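Local coordinates for protein GNAT family acetyltransferase (Mycobacterium smegmatis, PDB 6C30) that probably transfers an acetyl group from acetyl-CoA to an amino group of its substrate, as expected of a RimJ-type GNAT N-acetyltransferase, at residues F143-P157 / R188-L200. Sequence-based numbering, arbitrary orientation.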
ATOM      1  N   PHE A 143       5.080   0.765  20.056  1.00 16.04           N
ATOM      2  CA  PHE A 143       6.062   1.304  20.996  1.00 16.29           C
ATOM      3  C   PHE A 143       6.558   2.686  20.569  1.00 19.14           C
ATOM      4  O   PHE A 143       7.311   3.332  21.303  1.00 21.36           O
ATOM      5  CB  PHE A 143       7.240   0.333  21.151  1.00 16.49           C
ATOM      6  CG  PHE A 143       6.894  -0.937  21.893  1.00 16.14           C
ATOM      7  CD1 PHE A 143       5.921  -0.946  22.877  1.00 16.90           C
ATOM      8  CD2 PHE A 143       7.549  -2.121  21.598  1.00 18.63           C
ATOM      9  CE1 PHE A 143       5.611  -2.127  23.554  1.00 17.42           C
ATOM     10  CE2 PHE A 143       7.242  -3.300  22.269  1.00 18.62           C
ATOM     11  CZ  PHE A 143       6.279  -3.297  23.251  1.00 16.57           C
ATOM     12  N   THR A 144       6.126   3.148  19.397  1.00 16.72           N
ATOM     13  CA  THR A 144       6.452   4.503  18.952  1.00 17.22           C
ATOM     14  C   THR A 144       5.181   5.349  18.854  1.00 16.80           C
ATOM     15  O   THR A 144       4.825   6.054  19.805  1.00 19.55           O
ATOM     16  CB  THR A 144       7.212   4.502  17.601  1.00 19.42           C
ATOM     17  OG1 THR A 144       6.462   3.794  16.601  1.00 19.70           O
ATOM     18  CG2 THR A 144       8.570   3.836  17.759  1.00 18.47           C
ATOM     19  N   ALA A 145       4.478   5.243  17.728  1.00 16.57           N
ATOM     20  CA  ALA A 145       3.304   6.070  17.450  1.00 18.65           C
ATOM     21  C   ALA A 145       2.167   5.950  18.471  1.00 17.83           C
ATOM     22  O   ALA A 145       1.515   6.948  18.787  1.00 21.00           O
ATOM     23  CB  ALA A 145       2.774   5.744  16.057  1.00 17.48           C
ATOM     24  N   VAL A 146       1.918   4.749  18.988  1.00 17.06           N
ATOM     25  CA  VAL A 146       0.790   4.562  19.909  1.00 17.52           C
ATOM     26  C   VAL A 146       1.221   4.863  21.357  1.00 16.43           C
ATOM     27  O   VAL A 146       0.393   4.934  22.265  1.00 17.30           O
ATOM     28  CB  VAL A 146       0.189   3.129  19.784  1.00 16.15           C
ATOM     29  CG1 VAL A 146      -1.168   3.024  20.494  1.00 15.49           C
ATOM     30  CG2 VAL A 146       0.016   2.771  18.308  1.00 16.11           C
ATOM     31  N   GLN A 147       2.524   5.076  21.542  1.00 17.37           N
ATOM     32  CA  GLN A 147       3.099   5.480  22.831  1.00 18.75           C
ATOM     33  C   GLN A 147       2.852   4.444  23.926  1.00 19.44           C
ATOM     34  O   GLN A 147       2.701   4.780  25.104  1.00 20.42           O
ATOM     35  CB  GLN A 147       2.546   6.845  23.258  1.00 22.22           C
ATOM     36  CG  GLN A 147       2.871   7.954  22.270  1.00 22.74           C
ATOM     37  CD  GLN A 147       2.158   9.252  22.594  1.00 32.67           C
ATOM     38  OE1 GLN A 147       1.383   9.330  23.549  1.00 38.41           O
ATOM     39  NE2 GLN A 147       2.414  10.283  21.794  1.00 41.86           N
ATOM     40  N   LEU A 148       2.831   3.174  23.539  1.00 17.17           N
ATOM     41  CA  LEU A 148       2.608   2.113  24.504  1.00 15.59           C
ATOM     42  C   LEU A 148       3.914   1.594  25.107  1.00 16.12           C
ATOM     43  O   LEU A 148       5.003   1.759  24.537  1.00 18.02           O
ATOM     44  CB  LEU A 148       1.836   0.957  23.854  1.00 16.41           C
ATOM     45  CG  LEU A 148       0.430   1.329  23.377  1.00 14.89           C
ATOM     46  CD1 LEU A 148      -0.245   0.129  22.718  1.00 17.01           C
ATOM     47  CD2 LEU A 148      -0.426   1.857  24.527  1.00 17.09           C
ATOM     48  N   HIS A 149       3.777   0.974  26.275  1.00 14.63           N
ATOM     49  CA  HIS A 149       4.899   0.418  27.022  1.00 15.01           C
ATOM     50  C   HIS A 149       4.981  -1.113  26.953  1.00 15.20           C
ATOM     51  O   HIS A 149       6.045  -1.692  27.127  1.00 15.48           O
ATOM     52  CB  HIS A 149       4.811   0.863  28.488  1.00 16.52           C
ATOM     53  CG  HIS A 149       5.855   0.250  29.368  1.00 17.24           C
ATOM     54  ND1 HIS A 149       5.581  -0.771  30.251  1.00 15.56           N
ATOM     55  CD2 HIS A 149       7.183   0.496  29.476  1.00 19.12           C
ATOM     56  CE1 HIS A 149       6.692  -1.119  30.877  1.00 17.67           C
ATOM     57  NE2 HIS A 149       7.680  -0.366  30.423  1.00 18.56           N
ATOM     58  N   ARG A 150       3.855  -1.759  26.670  1.00 15.34           N
ATOM     59  CA  ARG A 150       3.774  -3.210  26.746  1.00 13.61           C
ATOM     60  C   ARG A 150       2.773  -3.739  25.726  1.00 14.63           C
ATOM     61  O   ARG A 150       1.724  -3.135  25.514  1.00 14.08           O
ATOM     62  CB  ARG A 150       3.379  -3.626  28.167  1.00 14.88           C
ATOM     63  CG  ARG A 150       3.201  -5.114  28.410  1.00 15.32           C
ATOM     64  CD  ARG A 150       2.977  -5.402  29.910  1.00 15.00           C
ATOM     65  NE  ARG A 150       2.749  -6.826  30.141  1.00 15.63           N
ATOM     66  CZ  ARG A 150       1.593  -7.439  29.915  1.00 13.23           C
ATOM     67  NH1 ARG A 150       0.551  -6.742  29.473  1.00 14.58           N
ATOM     68  NH2 ARG A 150       1.477  -8.741  30.137  1.00 14.14           N
ATOM     69  N   ILE A 151       3.116  -4.855  25.095  1.00 12.33           N
ATOM     70  CA  ILE A 151       2.185  -5.590  24.249  1.00 13.29           C
ATOM     71  C   ILE A 151       2.168  -7.051  24.683  1.00 12.85           C
ATOM     72  O   ILE A 151       3.224  -7.661  24.909  1.00 14.42           O
ATOM     73  CB  ILE A 151       2.563  -5.476  22.762  1.00 13.32           C
ATOM     74  CG1 ILE A 151       2.408  -4.025  22.279  1.00 13.00           C
ATOM     75  CG2 ILE A 151       1.727  -6.421  21.904  1.00 14.25           C
ATOM     76  CD1 ILE A 151       0.984  -3.496  22.332  1.00 15.44           C
ATOM     77  N   GLU A 152       0.971  -7.614  24.827  1.00 12.33           N
ATOM     78  CA  GLU A 152       0.825  -9.015  25.183  1.00 12.26           C
ATOM     79  C   GLU A 152       0.042  -9.766  24.119  1.00 12.68           C
ATOM     80  O   GLU A 152      -0.581  -9.151  23.249  1.00 12.40           O
ATOM     81  CB  GLU A 152       0.119  -9.161  26.533  1.00 12.48           C
ATOM     82  CG  GLU A 152      -1.328  -8.682  26.496  1.00 13.23           C
ATOM     83  CD  GLU A 152      -2.037  -8.781  27.834  1.00 13.68           C
ATOM     84  OE1 GLU A 152      -3.282  -8.818  27.831  1.00 16.82           O
ATOM     85  OE2 GLU A 152      -1.369  -8.809  28.895  1.00 15.01           O
ATOM     86  N   ALA A 153       0.087 -11.089  24.191  1.00 12.31           N
ATOM     87  CA  ALA A 153      -0.706 -11.944  23.306  1.00 12.17           C
ATOM     88  C   ALA A 153      -1.086 -13.207  24.048  1.00 12.54           C
ATOM     89  O   ALA A 153      -0.428 -13.593  25.027  1.00 12.78           O
ATOM     90  CB  ALA A 153       0.057 -12.292  22.032  1.00 13.32           C
ATOM     91  N   THR A 154      -2.172 -13.838  23.611  1.00 12.84           N
ATOM     92  CA  THR A 154      -2.591 -15.105  24.196  1.00 12.89           C
ATOM     93  C   THR A 154      -2.615 -16.181  23.116  1.00 13.43           C
ATOM     94  O   THR A 154      -2.944 -15.919  21.948  1.00 16.23           O
ATOM     95  CB  THR A 154      -3.969 -14.997  24.892  1.00 13.54           C
ATOM     96  OG1 THR A 154      -4.925 -14.443  23.977  1.00 15.85           O
ATOM     97  CG2 THR A 154      -3.867 -14.093  26.106  1.00 14.70           C
ATOM     98  N   VAL A 155      -2.228 -17.391  23.495  1.00 12.21           N
ATOM     99  CA  VAL A 155      -2.081 -18.464  22.526  1.00 13.86           C
ATOM    100  C   VAL A 155      -2.271 -19.794  23.247  1.00 13.42           C
ATOM    101  O   VAL A 155      -1.750 -19.977  24.342  1.00 13.97           O
ATOM    102  CB  VAL A 155      -0.694 -18.381  21.823  1.00 14.20           C
ATOM    103  CG1 VAL A 155       0.453 -18.366  22.835  1.00 15.59           C
ATOM    104  CG2 VAL A 155      -0.528 -19.511  20.818  1.00 14.93           C
ATOM    105  N   ARG A 156      -3.048 -20.703  22.671  1.00 13.38           N
ATOM    106  CA  ARG A 156      -3.227 -22.007  23.295  1.00 13.01           C
ATOM    107  C   ARG A 156      -1.902 -22.766  23.326  1.00 14.38           C
ATOM    108  O   ARG A 156      -1.120 -22.696  22.368  1.00 14.54           O
ATOM    109  CB  ARG A 156      -4.303 -22.818  22.563  1.00 13.59           C
ATOM    110  CG  ARG A 156      -5.721 -22.313  22.840  1.00 14.27           C
ATOM    111  CD  ARG A 156      -6.776 -23.117  22.082  1.00 13.86           C
ATOM    112  NE  ARG A 156      -6.833 -24.497  22.554  1.00 13.40           N
ATOM    113  CZ  ARG A 156      -7.500 -25.470  21.942  1.00 16.79           C
ATOM    114  NH1 ARG A 156      -8.160 -25.223  20.816  1.00 15.59           N
ATOM    115  NH2 ARG A 156      -7.492 -26.698  22.453  1.00 18.40           N
ATOM    116  N   PRO A 157      -1.640 -23.489  24.430  1.00 14.05           N
ATOM    117  CA  PRO A 157      -0.423 -24.304  24.487  1.00 14.47           C
ATOM    118  C   PRO A 157      -0.336 -25.256  23.302  1.00 14.47           C
ATOM    119  O   PRO A 157       0.767 -25.551  22.853  1.00 17.24           O
ATOM    120  CB  PRO A 157      -0.574 -25.083  25.796  1.00 15.04           C
ATOM    121  CG  PRO A 157      -1.462 -24.233  26.647  1.00 17.12           C
ATOM    122  CD  PRO A 157      -2.395 -23.518  25.697  1.00 14.43           C
ATOM    123  N   ARG A 188     -10.886 -22.733  27.112  1.00 13.96           N
ATOM    124  CA  ARG A 188      -9.554 -23.296  26.871  1.00 13.36           C
ATOM    125  C   ARG A 188      -8.428 -22.494  27.510  1.00 13.97           C
ATOM    126  O   ARG A 188      -8.400 -21.262  27.408  1.00 12.93           O
ATOM    127  CB  ARG A 188      -9.271 -23.395  25.366  1.00 14.98           C
ATOM    128  CG  ARG A 188     -10.379 -23.997  24.534  1.00 20.55           C
ATOM    129  CD  ARG A 188     -10.242 -25.478  24.488  1.00 24.14           C
ATOM    130  NE  ARG A 188     -11.230 -26.123  23.629  1.00 18.74           N
ATOM    131  CZ  ARG A 188     -11.289 -27.440  23.477  1.00 22.25           C
ATOM    132  NH1 ARG A 188     -10.413 -28.203  24.117  1.00 24.15           N
ATOM    133  NH2 ARG A 188     -12.208 -27.995  22.699  1.00 21.92           N
ATOM    134  N   ASP A 189      -7.484 -23.188  28.153  1.00 13.17           N
ATOM    135  CA  ASP A 189      -6.276 -22.533  28.647  1.00 13.48           C
ATOM    136  C   ASP A 189      -5.553 -21.789  27.526  1.00 12.03           C
ATOM    137  O   ASP A 189      -5.441 -22.301  26.412  1.00 13.09           O
ATOM    138  CB  ASP A 189      -5.282 -23.536  29.233  1.00 14.67           C
ATOM    139  CG  ASP A 189      -5.790 -24.265  30.466  1.00 15.48           C
ATOM    140  OD1 ASP A 189      -6.906 -24.001  30.976  1.00 14.13           O
ATOM    141  OD2 ASP A 189      -5.007 -25.126  30.929  1.00 16.65           O
ATOM    142  N   HIS A 190      -5.050 -20.598  27.823  1.00 13.54           N
ATOM    143  CA  HIS A 190      -4.181 -19.860  26.910  1.00 13.05           C
ATOM    144  C   HIS A 190      -2.938 -19.401  27.660  1.00 13.10           C
ATOM    145  O   HIS A 190      -3.041 -18.890  28.782  1.00 13.79           O
ATOM    146  CB  HIS A 190      -4.894 -18.636  26.320  1.00 14.25           C
ATOM    147  CG  HIS A 190      -5.872 -18.951  25.226  1.00 11.75           C
ATOM    148  ND1 HIS A 190      -7.028 -19.667  25.443  1.00 12.08           N
ATOM    149  CD2 HIS A 190      -5.874 -18.618  23.909  1.00 12.41           C
ATOM    150  CE1 HIS A 190      -7.694 -19.777  24.304  1.00 12.69           C
ATOM    151  NE2 HIS A 190      -7.019 -19.142  23.362  1.00 13.21           N
ATOM    152  N   LEU A 191      -1.768 -19.597  27.063  1.00 13.80           N
ATOM    153  CA  LEU A 191      -0.558 -18.942  27.542  1.00 12.94           C
ATOM    154  C   LEU A 191      -0.661 -17.444  27.330  1.00 13.24           C
ATOM    155  O   LEU A 191      -1.251 -16.991  26.348  1.00 13.17           O
ATOM    156  CB  LEU A 191       0.675 -19.481  26.816  1.00 16.52           C
ATOM    157  CG  LEU A 191       1.053 -20.922  27.158  1.00 16.73           C
ATOM    158  CD1 LEU A 191       1.875 -21.508  26.036  1.00 18.08           C
ATOM    159  CD2 LEU A 191       1.806 -20.992  28.479  1.00 20.74           C
ATOM    160  N   LEU A 192      -0.107 -16.683  28.262  1.00 12.73           N
ATOM    161  CA  LEU A 192       0.045 -15.252  28.113  1.00 12.37           C
ATOM    162  C   LEU A 192       1.508 -14.969  27.832  1.00 13.96           C
ATOM    163  O   LEU A 192       2.383 -15.394  28.599  1.00 13.82           O
ATOM    164  CB  LEU A 192      -0.411 -14.522  29.384  1.00 14.39           C
ATOM    165  CG  LEU A 192      -0.245 -13.006  29.396  1.00 13.11           C
ATOM    166  CD1 LEU A 192      -1.159 -12.363  28.366  1.00 14.00           C
ATOM    167  CD2 LEU A 192      -0.518 -12.428  30.785  1.00 15.76           C
ATOM    168  N   VAL A 193       1.778 -14.266  26.741  1.00 12.72           N
ATOM    169  CA  VAL A 193       3.145 -13.874  26.413  1.00 13.17           C
ATOM    170  C   VAL A 193       3.198 -12.349  26.277  1.00 13.14           C
ATOM    171  O   VAL A 193       2.171 -11.714  26.043  1.00 13.07           O
ATOM    172  CB  VAL A 193       3.662 -14.565  25.122  1.00 12.00           C
ATOM    173  CG1 VAL A 193       3.545 -16.082  25.231  1.00 14.68           C
ATOM    174  CG2 VAL A 193       2.924 -14.054  23.884  1.00 13.69           C
ATOM    175  N   ALA A 194       4.380 -11.750  26.436  1.00 13.02           N
ATOM    176  CA  ALA A 194       4.469 -10.299  26.470  1.00 12.85           C
ATOM    177  C   ALA A 194       5.859  -9.793  26.130  1.00 13.11           C
ATOM    178  O   ALA A 194       6.853 -10.523  26.219  1.00 13.65           O
ATOM    179  CB  ALA A 194       4.065  -9.768  27.844  1.00 13.42           C
ATOM    180  N   ILE A 195       5.916  -8.530  25.747  1.00 12.89           N
ATOM    181  CA  ILE A 195       7.183  -7.843  25.553  1.00 13.32           C
ATOM    182  C   ILE A 195       6.973  -6.378  25.935  1.00 15.20           C
ATOM    183  O   ILE A 195       5.879  -5.839  25.747  1.00 14.80           O
ATOM    184  CB  ILE A 195       7.688  -8.011  24.089  1.00 14.86           C
ATOM    185  CG1 ILE A 195       9.110  -7.460  23.936  1.00 14.41           C
ATOM    186  CG2 ILE A 195       6.725  -7.371  23.069  1.00 15.02           C
ATOM    187  CD1 ILE A 195       9.717  -7.698  22.554  1.00 15.89           C
ATOM    188  N   THR A 196       7.989  -5.739  26.515  1.00 15.71           N
ATOM    189  CA  THR A 196       7.843  -4.331  26.875  1.00 15.11           C
ATOM    190  C   THR A 196       8.819  -3.485  26.058  1.00 15.91           C
ATOM    191  O   THR A 196       9.746  -4.015  25.443  1.00 17.34           O
ATOM    192  CB  THR A 196       8.040  -4.079  28.399  1.00 17.78           C
ATOM    193  OG1 THR A 196       9.398  -4.347  28.776  1.00 18.53           O
ATOM    194  CG2 THR A 196       7.097  -4.946  29.227  1.00 17.78           C
ATOM    195  N   ALA A 197       8.583  -2.175  26.042  1.00 18.07           N
ATOM    196  CA  ALA A 197       9.305  -1.273  25.152  1.00 17.26           C
ATOM    197  C   ALA A 197      10.812  -1.296  25.397  1.00 19.80           C
ATOM    198  O   ALA A 197      11.591  -1.175  24.452  1.00 20.52           O
ATOM    199  CB  ALA A 197       8.767   0.133  25.292  1.00 19.65           C
ATOM    200  N   GLU A 198      11.213  -1.478  26.653  1.00 20.71           N
ATOM    201  CA  GLU A 198      12.639  -1.581  26.998  1.00 20.48           C
ATOM    202  C   GLU A 198      13.348  -2.684  26.210  1.00 21.21           C
ATOM    203  O   GLU A 198      14.550  -2.599  25.960  1.00 21.17           O
ATOM    204  CB  GLU A 198      12.819  -1.842  28.501  1.00 22.59           C
ATOM    205  CG  GLU A 198      12.282  -0.746  29.419  1.00 22.09           C
ATOM    206  CD  GLU A 198      10.846  -0.989  29.848  1.00 24.01           C
ATOM    207  OE1 GLU A 198      10.178  -1.839  29.227  1.00 22.45           O
ATOM    208  OE2 GLU A 198      10.386  -0.332  30.804  1.00 22.56           O
ATOM    209  N   GLU A 199      12.606  -3.721  25.825  1.00 18.09           N
ATOM    210  CA  GLU A 199      13.184  -4.887  25.167  1.00 18.04           C
ATOM    211  C   GLU A 199      13.275  -4.739  23.655  1.00 18.45           C
ATOM    212  O   GLU A 199      13.885  -5.571  22.988  1.00 19.77           O
ATOM    213  CB  GLU A 199      12.366  -6.140  25.476  1.00 18.18           C
ATOM    214  CG  GLU A 199      12.100  -6.385  26.943  1.00 17.97           C
ATOM    215  CD  GLU A 199      11.211  -7.590  27.155  1.00 16.86           C
ATOM    216  OE1 GLU A 199      11.676  -8.737  26.957  1.00 18.16           O
ATOM    217  OE2 GLU A 199      10.028  -7.391  27.510  1.00 16.70           O
ATOM    218  N   LEU A 200      12.641  -3.706  23.113  1.00 19.61           N
ATOM    219  CA  LEU A 200      12.548  -3.598  21.656  1.00 19.98           C
ATOM    220  C   LEU A 200      13.917  -3.525  20.952  1.00 23.15           C
ATOM    221  O   LEU A 200      14.151  -4.299  20.030  1.00 21.65           O
ATOM    222  CB  LEU A 200      11.682  -2.402  21.251  1.00 22.18           C
ATOM    223  CG  LEU A 200      11.450  -2.346  19.736  1.00 26.56           C
ATOM    224  CD1 LEU A 200      10.693  -3.580  19.275  1.00 24.17           C
ATOM    225  CD2 LEU A 200      10.711  -1.078  19.333  1.00 28.50           C
TER
HETATM  226  O   HOH W   1      -5.976 -24.839  25.346  1.00 14.51           O
HETATM  227  O   HOH W   2      -7.914 -27.162  25.700  1.00 27.51           O
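His-149 NE2 donates to Glu-198 OE2 over 2.7 Å with an N-H...O angle of 164°; OE2 lies in the imidazole plane and is met on its syn side, somewhat out of the plane of a carboxylate turned nearly perpendicular to the ring. Thr-196 OG1 bonds the other oxygen of Glu-198, fixing the carboxylate's rotation, while Thr-196 CB sits over one face of the imidazole. Here Ala-197 N also donates to His-149 O (2.8 Å), at one end of an antiparallel pairing in the GNAT sheet, where strand 150-155 lies between strand 114-121 and strand 186-196. Three hydrogen-bonded pairs, Ile-151 with Ile-195, Ala-153 with Val-193 and Val-155 with Leu-191, set the register; the straightest bond runs from Val-193 N to Ala-153 O (2.9 Å, 176°). On the sheet face that carries Arg-150, Glu-152 and Ala-194, the extended Arg-150 chain brings NH1 and NH2 end-on to Glu-152 OE2, and Glu-174 adds a second carboxylate for NH2. Leu-192 CD1 packs 3.6 Å from Glu-152 OE2. Beyond His-149, the Phe-143 ring receives Ala-197 CA almost exactly above its centre, 3.8 Å from the centroid, and Leu-200 CD2 meets the ring's edge. At the far end, Arg-156 CG makes a CH-pi contact with one face of the His-190 imidazole. Bent at chi3, Arg-156 then forms an offset guanidinium stack with Arg-188, whose CD lies over one face toward the rim, planes 24° apart. Arg-188 NH2 bonds Asp-184 O; a water accepts from Arg-156 NE at 2.9 Å and donates to Asp-189 O.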